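Local coordinates for protein N-alpha-acetyltransferase 35, NatC auxiliary subunit (Saccharomyces cerevisiae, PDB 6YGA) that serves as the auxiliary subunit of the NatC N-terminal acetyltransferase, which acetylates the N-terminal methionine of the L-A virus Gag protein, at residues T113-R118 with M182-F187; Q163-A168 with F343-I348. All coordinates share one frame; numbering follows the deposited sequence.

Contact 1 (T113-R118 with M182-F187)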
loop_
_atom_site.group_PDB
_atom_site.type_symbol
_atom_site.label_atom_id
_atom_site.label_comp_id
_atom_site.label_asym_id
_atom_site.label_seq_id
_atom_site.Cartn_x
_atom_site.Cartn_y
_atom_site.Cartn_z
ATOM N N THR B 113 0.447 -19.214 6.215
ATOM C CA THR B 113 0.245 -19.883 4.934
ATOM C C THR B 113 1.283 -20.978 4.715
ATOM O O THR B 113 1.070 -22.127 5.118
ATOM C CB THR B 113 0.279 -18.872 3.780
ATOM O OG1 THR B 113 1.535 -18.182 3.768
ATOM C CG2 THR B 113 -0.847 -17.858 3.925
ATOM N N VAL B 114 2.413 -20.638 4.089
ATOM C CA VAL B 114 3.410 -21.653 3.747
ATOM C C VAL B 114 4.006 -22.280 5.004
ATOM O O VAL B 114 4.241 -23.494 5.056
ATOM C CB VAL B 114 4.497 -21.043 2.844
ATOM C CG1 VAL B 114 5.584 -22.065 2.536
ATOM C CG2 VAL B 114 3.877 -20.519 1.556
ATOM N N LEU B 115 4.254 -21.472 6.036
ATOM C CA LEU B 115 4.888 -21.964 7.251
ATOM C C LEU B 115 3.923 -22.668 8.198
ATOM O O LEU B 115 4.382 -23.310 9.146
ATOM C CB LEU B 115 5.582 -20.814 7.989
ATOM C CG LEU B 115 6.793 -20.201 7.287
ATOM C CD1 LEU B 115 7.466 -19.179 8.189
ATOM C CD2 LEU B 115 7.773 -21.284 6.868
ATOM N N SER B 116 2.610 -22.561 7.976
ATOM C CA SER B 116 1.658 -23.320 8.781
ATOM C C SER B 116 1.780 -24.821 8.547
ATOM O O SER B 116 1.402 -25.609 9.421
ATOM C CB SER B 116 0.231 -22.856 8.481
ATOM O OG SER B 116 -0.118 -23.093 7.128
ATOM N N CYS B 117 2.306 -25.231 7.396
ATOM C CA CYS B 117 2.487 -26.649 7.111
ATOM C C CYS B 117 3.623 -27.221 7.955
ATOM O O CYS B 117 4.719 -26.654 8.005
ATOM C CB CYS B 117 2.778 -26.847 5.622
ATOM S SG CYS B 117 3.138 -28.548 5.115
ATOM N N ARG B 118 3.365 -28.355 8.609
ATOM C CA ARG B 118 4.401 -28.982 9.424
ATOM C C ARG B 118 5.521 -29.578 8.581
ATOM O O ARG B 118 6.633 -29.758 9.088
ATOM C CB ARG B 118 3.789 -30.060 10.320
ATOM C CG ARG B 118 2.804 -29.516 11.340
ATOM C CD ARG B 118 3.486 -28.552 12.291
ATOM N NE ARG B 118 4.533 -29.211 13.065
ATOM C CZ ARG B 118 4.320 -29.864 14.203
ATOM N NH1 ARG B 118 3.096 -29.945 14.706
ATOM N NH2 ARG B 118 5.332 -30.433 14.842
HETATM N N MSE B 182 10.133 -16.023 10.342
HETATM C CA MSE B 182 10.413 -16.468 11.709
HETATM C C MSE B 182 11.856 -16.914 11.937
HETATM O O MSE B 182 12.102 -17.952 12.550
HETATM C CB MSE B 182 9.456 -17.596 12.089
HETATM C CG MSE B 182 8.008 -17.155 12.109
HETATM SE SE MSE B 182 6.763 -18.627 12.340
HETATM C CE MSE B 182 6.037 -18.118 14.074
ATOM N N GLY B 183 12.803 -16.125 11.438
ATOM C CA GLY B 183 14.206 -16.384 11.689
ATOM C C GLY B 183 14.826 -17.513 10.899
ATOM O O GLY B 183 15.889 -18.009 11.283
ATOM N N PHE B 184 14.206 -17.933 9.800
ATOM C CA PHE B 184 14.760 -19.004 8.977
ATOM C C PHE B 184 15.846 -18.453 8.058
ATOM O O PHE B 184 15.603 -17.523 7.282
ATOM C CB PHE B 184 13.662 -19.679 8.159
ATOM C CG PHE B 184 13.017 -20.842 8.857
ATOM C CD1 PHE B 184 13.755 -21.968 9.178
ATOM C CD2 PHE B 184 11.671 -20.814 9.181
ATOM C CE1 PHE B 184 13.164 -23.039 9.821
ATOM C CE2 PHE B 184 11.076 -21.882 9.820
ATOM C CZ PHE B 184 11.822 -22.996 10.138
ATOM N N ASN B 185 17.042 -19.032 8.145
ATOM C CA ASN B 185 18.156 -18.710 7.260
ATOM C C ASN B 185 18.797 -20.029 6.849
ATOM O O ASN B 185 19.378 -20.725 7.689
ATOM C CB ASN B 185 19.171 -17.792 7.949
ATOM C CG ASN B 185 20.187 -17.200 6.982
ATOM O OD1 ASN B 185 20.343 -17.669 5.855
ATOM N ND2 ASN B 185 20.888 -16.161 7.428
ATOM N N THR B 186 18.687 -20.375 5.565
ATOM C CA THR B 186 19.180 -21.646 5.049
ATOM C C THR B 186 20.589 -21.553 4.478
ATOM O O THR B 186 21.141 -22.578 4.065
ATOM C CB THR B 186 18.223 -22.191 3.981
ATOM O OG1 THR B 186 17.965 -21.181 2.998
ATOM C CG2 THR B 186 16.908 -22.630 4.617
ATOM N N PHE B 187 21.181 -20.358 4.458
ATOM C CA PHE B 187 22.538 -20.120 3.950
ATOM C C PHE B 187 22.606 -20.675 2.526
ATOM O O PHE B 187 21.711 -20.391 1.718
ATOM C CB PHE B 187 23.567 -20.699 4.919
ATOM C CG PHE B 187 23.276 -20.421 6.370
ATOM C CD1 PHE B 187 23.571 -19.189 6.933
ATOM C CD2 PHE B 187 22.727 -21.405 7.179
ATOM C CE1 PHE B 187 23.306 -18.938 8.274
ATOM C CE2 PHE B 187 22.461 -21.162 8.517
ATOM C CZ PHE B 187 22.750 -19.928 9.065
#
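The carbonyl oxygen Thr113 O is gripped by two donors of one residue, Ser116 OG at 2.5 Å and Ser116 N at 3.3 Å, and this closes the turn that carries Leu115 out to Met182 and Phe184. The contact is a loop-to-loop apolar cluster in the helical Mak10 region: the turn ends in the N-cap of helix 118-129, with Cys117 at the capping position, while Met182-Phe187 belongs to the long connection before helix 193-209. Both donors come to Thr113 O from the same face of its carbonyl plane, the hydroxyl tilted 24° from that plane. Leu115 then works as a fork. Its CG stands anti to the carbonyl carbon (chi1 -67°) and chi2 is near 180°, and together these aim the two methyl groups at different partners. CD1 lies 4.2 Å from the selenium SE of Met182, a selenomethionine in the crystal, and CD2 is 4.5 Å from Phe184 CE2, approaching that ring obliquely. These are loose apolar contacts, made by three buried residues. The opposing chain turns sharply as it arrives, Met182 and Gly183 both having positive phi, with Met182 O and the Phe184 ring sharing one partner: Arg281 donates NH1 to the carbonyl and sets its cation against the aromatic group. Leu124 of helix 118-129 touches both Leu115 and Phe184, joining the cluster to the helix that the turn starts, while Val114 packs on Val155 and Thr159 of helix 142-167. Beyond Phe184 the chain settles into an Asx turn, in which Asn185 OD1 takes the backbone hydrogen of Phe187 N at 3.1 Å and lies 3.7 Å above one face of the Phe187 ring, offset toward its rim.

Contact 2 (Q163-A168 with F343-I348); sequences QKLLSA and FPLFFI
The end of helix 142-167 comes up to the last turn of helix 337-347, and the backbones are closest at Ala168 and Leu345, whose CA atoms are 8.0 Å apart. This is a small helix-end junction in a predominantly helical chain, made by apolar side chains: it joins the Mak10 family region to the start of the TPR-repeat family region. Leu345 is its centre, partly exposed and pointed across at the other helix. One of its methyl groups serves two partners: CD1 lies 3.9 Å from Ala168 CB and 4.0 Å from Leu165 CD2. The other, CD2, meets Ala168 CB more closely, at 3.6 Å, so the single methyl of Ala168 rests against both branches of the leucine. Leu165 and Leu345 cross obliquely. Leu165 does not start out toward the facing helix; with CG beside its backbone N (chi1 -67°) and the chain extended beyond, its end swings nearer, and CD2 makes the touch. Ala168 is exposed whereas Leu165 is buried, so the junction runs from the surface inward. Leu237 of helix 235-238 touches both leucines, while Ile338 and Ile341, earlier on helix 337-347, also pack on Leu165. The helix presenting Leu345 is kinked at Pro344, whose ring nitrogen has no hydrogen to give; Pro344 O still accepts from Ile348 N at 2.8 Å.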
loop_
_atom_site.group_PDB
_atom_site.type_symbol
_atom_site.label_atom_id
_atom_site.label_comp_id
_atom_site.label_asym_id
_atom_site.label_seq_id
_atom_site.Cartn_x
_atom_site.Cartn_y
_atom_site.Cartn_z
ATOM N N GLN B 163 12.205 -14.206 -1.411
ATOM C CA GLN B 163 13.090 -13.451 -0.531
ATOM C C GLN B 163 14.106 -12.644 -1.330
ATOM O O GLN B 163 14.400 -11.495 -0.988
ATOM C CB GLN B 163 13.800 -14.398 0.434
ATOM C CG GLN B 163 14.466 -13.707 1.605
ATOM C CD GLN B 163 15.240 -14.675 2.470
ATOM O OE1 GLN B 163 15.881 -15.596 1.964
ATOM N NE2 GLN B 163 15.180 -14.479 3.781
ATOM N N LYS B 164 14.653 -13.232 -2.398
ATOM C CA LYS B 164 15.583 -12.494 -3.246
ATOM C C LYS B 164 14.888 -11.324 -3.928
ATOM O O LYS B 164 15.470 -10.241 -4.064
ATOM C CB LYS B 164 16.204 -13.421 -4.291
ATOM C CG LYS B 164 16.926 -14.628 -3.718
ATOM C CD LYS B 164 17.734 -15.341 -4.791
ATOM C CE LYS B 164 18.395 -16.598 -4.247
ATOM N NZ LYS B 164 19.406 -17.137 -5.200
ATOM N N LEU B 165 13.643 -11.529 -4.369
ATOM C CA LEU B 165 12.889 -10.454 -5.007
ATOM C C LEU B 165 12.678 -9.286 -4.053
ATOM O O LEU B 165 12.834 -8.122 -4.442
ATOM C CB LEU B 165 11.543 -10.981 -5.506
ATOM C CG LEU B 165 11.559 -11.995 -6.650
ATOM C CD1 LEU B 165 10.146 -12.432 -6.999
ATOM C CD2 LEU B 165 12.241 -11.396 -7.859
ATOM N N LEU B 166 12.323 -9.578 -2.797
ATOM C CA LEU B 166 12.099 -8.516 -1.823
ATOM C C LEU B 166 13.395 -7.819 -1.431
ATOM O O LEU B 166 13.368 -6.644 -1.049
ATOM C CB LEU B 166 11.407 -9.073 -0.580
ATOM C CG LEU B 166 9.933 -9.441 -0.755
ATOM C CD1 LEU B 166 9.362 -10.003 0.534
ATOM C CD2 LEU B 166 9.138 -8.227 -1.212
ATOM N N SER B 167 14.532 -8.515 -1.518
ATOM C CA SER B 167 15.798 -7.900 -1.133
ATOM C C SER B 167 16.169 -6.734 -2.038
ATOM O O SER B 167 16.955 -5.872 -1.630
ATOM C CB SER B 167 16.919 -8.941 -1.138
ATOM O OG SER B 167 17.147 -9.443 -2.444
ATOM N N ALA B 168 15.622 -6.684 -3.252
ATOM C CA ALA B 168 15.919 -5.585 -4.162
ATOM C C ALA B 168 15.254 -4.277 -3.748
ATOM O O ALA B 168 15.602 -3.228 -4.300
ATOM C CB ALA B 168 15.492 -5.955 -5.580
ATOM N N PHE B 343 8.970 -6.465 -12.795
ATOM C CA PHE B 343 9.134 -5.477 -13.861
ATOM C C PHE B 343 10.346 -4.572 -13.658
ATOM O O PHE B 343 11.182 -4.496 -14.575
ATOM C CB PHE B 343 7.837 -4.676 -14.023
ATOM C CG PHE B 343 8.020 -3.385 -14.758
ATOM C CD1 PHE B 343 8.253 -3.371 -16.126
ATOM C CD2 PHE B 343 7.960 -2.182 -14.082
ATOM C CE1 PHE B 343 8.426 -2.179 -16.797
ATOM C CE2 PHE B 343 8.130 -0.986 -14.747
ATOM C CZ PHE B 343 8.363 -0.983 -16.106
ATOM N N PRO B 344 10.530 -3.884 -12.522
ATOM C CA PRO B 344 11.727 -3.031 -12.411
ATOM C C PRO B 344 13.030 -3.810 -12.467
ATOM O O PRO B 344 14.016 -3.304 -13.018
ATOM C CB PRO B 344 11.533 -2.326 -11.060
ATOM C CG PRO B 344 10.069 -2.388 -10.810
ATOM C CD PRO B 344 9.667 -3.731 -11.337
ATOM N N LEU B 345 13.065 -5.031 -11.927
ATOM C CA LEU B 345 14.282 -5.835 -12.003
ATOM C C LEU B 345 14.526 -6.349 -13.416
ATOM O O LEU B 345 15.680 -6.453 -13.847
ATOM C CB LEU B 345 14.202 -7.001 -11.019
ATOM C CG LEU B 345 14.049 -6.578 -9.560
ATOM C CD1 LEU B 345 13.837 -7.785 -8.658
ATOM C CD2 LEU B 345 15.271 -5.784 -9.132
ATOM N N PHE B 346 13.456 -6.675 -14.141
ATOM C CA PHE B 346 13.563 -7.080 -15.537
ATOM C C PHE B 346 13.863 -5.894 -16.445
ATOM O O PHE B 346 14.542 -6.052 -17.466
ATOM C CB PHE B 346 12.265 -7.767 -15.966
ATOM C CG PHE B 346 12.300 -8.341 -17.353
ATOM C CD1 PHE B 346 12.801 -9.611 -17.574
ATOM C CD2 PHE B 346 11.810 -7.622 -18.431
ATOM C CE1 PHE B 346 12.831 -10.149 -18.844
ATOM C CE2 PHE B 346 11.836 -8.154 -19.705
ATOM C CZ PHE B 346 12.349 -9.421 -19.911
ATOM N N PHE B 347 13.374 -4.707 -16.084
ATOM C CA PHE B 347 13.560 -3.515 -16.905
ATOM C C PHE B 347 14.927 -2.883 -16.666
ATOM O O PHE B 347 15.603 -2.482 -17.620
ATOM C CB PHE B 347 12.435 -2.519 -16.611
ATOM C CG PHE B 347 12.365 -1.366 -17.568
ATOM C CD1 PHE B 347 11.981 -1.560 -18.884
ATOM C CD2 PHE B 347 12.651 -0.080 -17.139
ATOM C CE1 PHE B 347 11.907 -0.491 -19.763
ATOM C CE2 PHE B 347 12.576 0.989 -18.012
ATOM C CZ PHE B 347 12.203 0.782 -19.325
ATOM N N ILE B 348 15.344 -2.792 -15.407
ATOM C CA ILE B 348 16.633 -2.231 -15.016
ATOM C C ILE B 348 17.486 -3.393 -14.530
ATOM O O ILE B 348 17.235 -3.945 -13.451
ATOM C CB ILE B 348 16.474 -1.159 -13.932
ATOM C CG1 ILE B 348 15.462 -0.105 -14.385
ATOM C CG2 ILE B 348 17.812 -0.525 -13.596
ATOM C CD1 ILE B 348 15.150 0.939 -13.338
#

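In the fold
From the N terminus the chain meets the segments in the order 113-118, 163-168, 182-187 and 343-348, so the two contacts cross instead of nesting. Contact 1 closes a loop of 63 intervening residues that includes helices 118-129 and 142-167, and it stays within the Mak10 family region. The end of the second of these helices opens contact 2, which spans 174 residues and reaches helix 337-347 in the TPR-repeat family region. Helix 142-167 is thus common ground: contact 1 rests against it through segment 113-118, and its last turn enters contact 2. The contact centres are about 22 Å apart, and their nearest atoms, about 5 Å apart, do not touch.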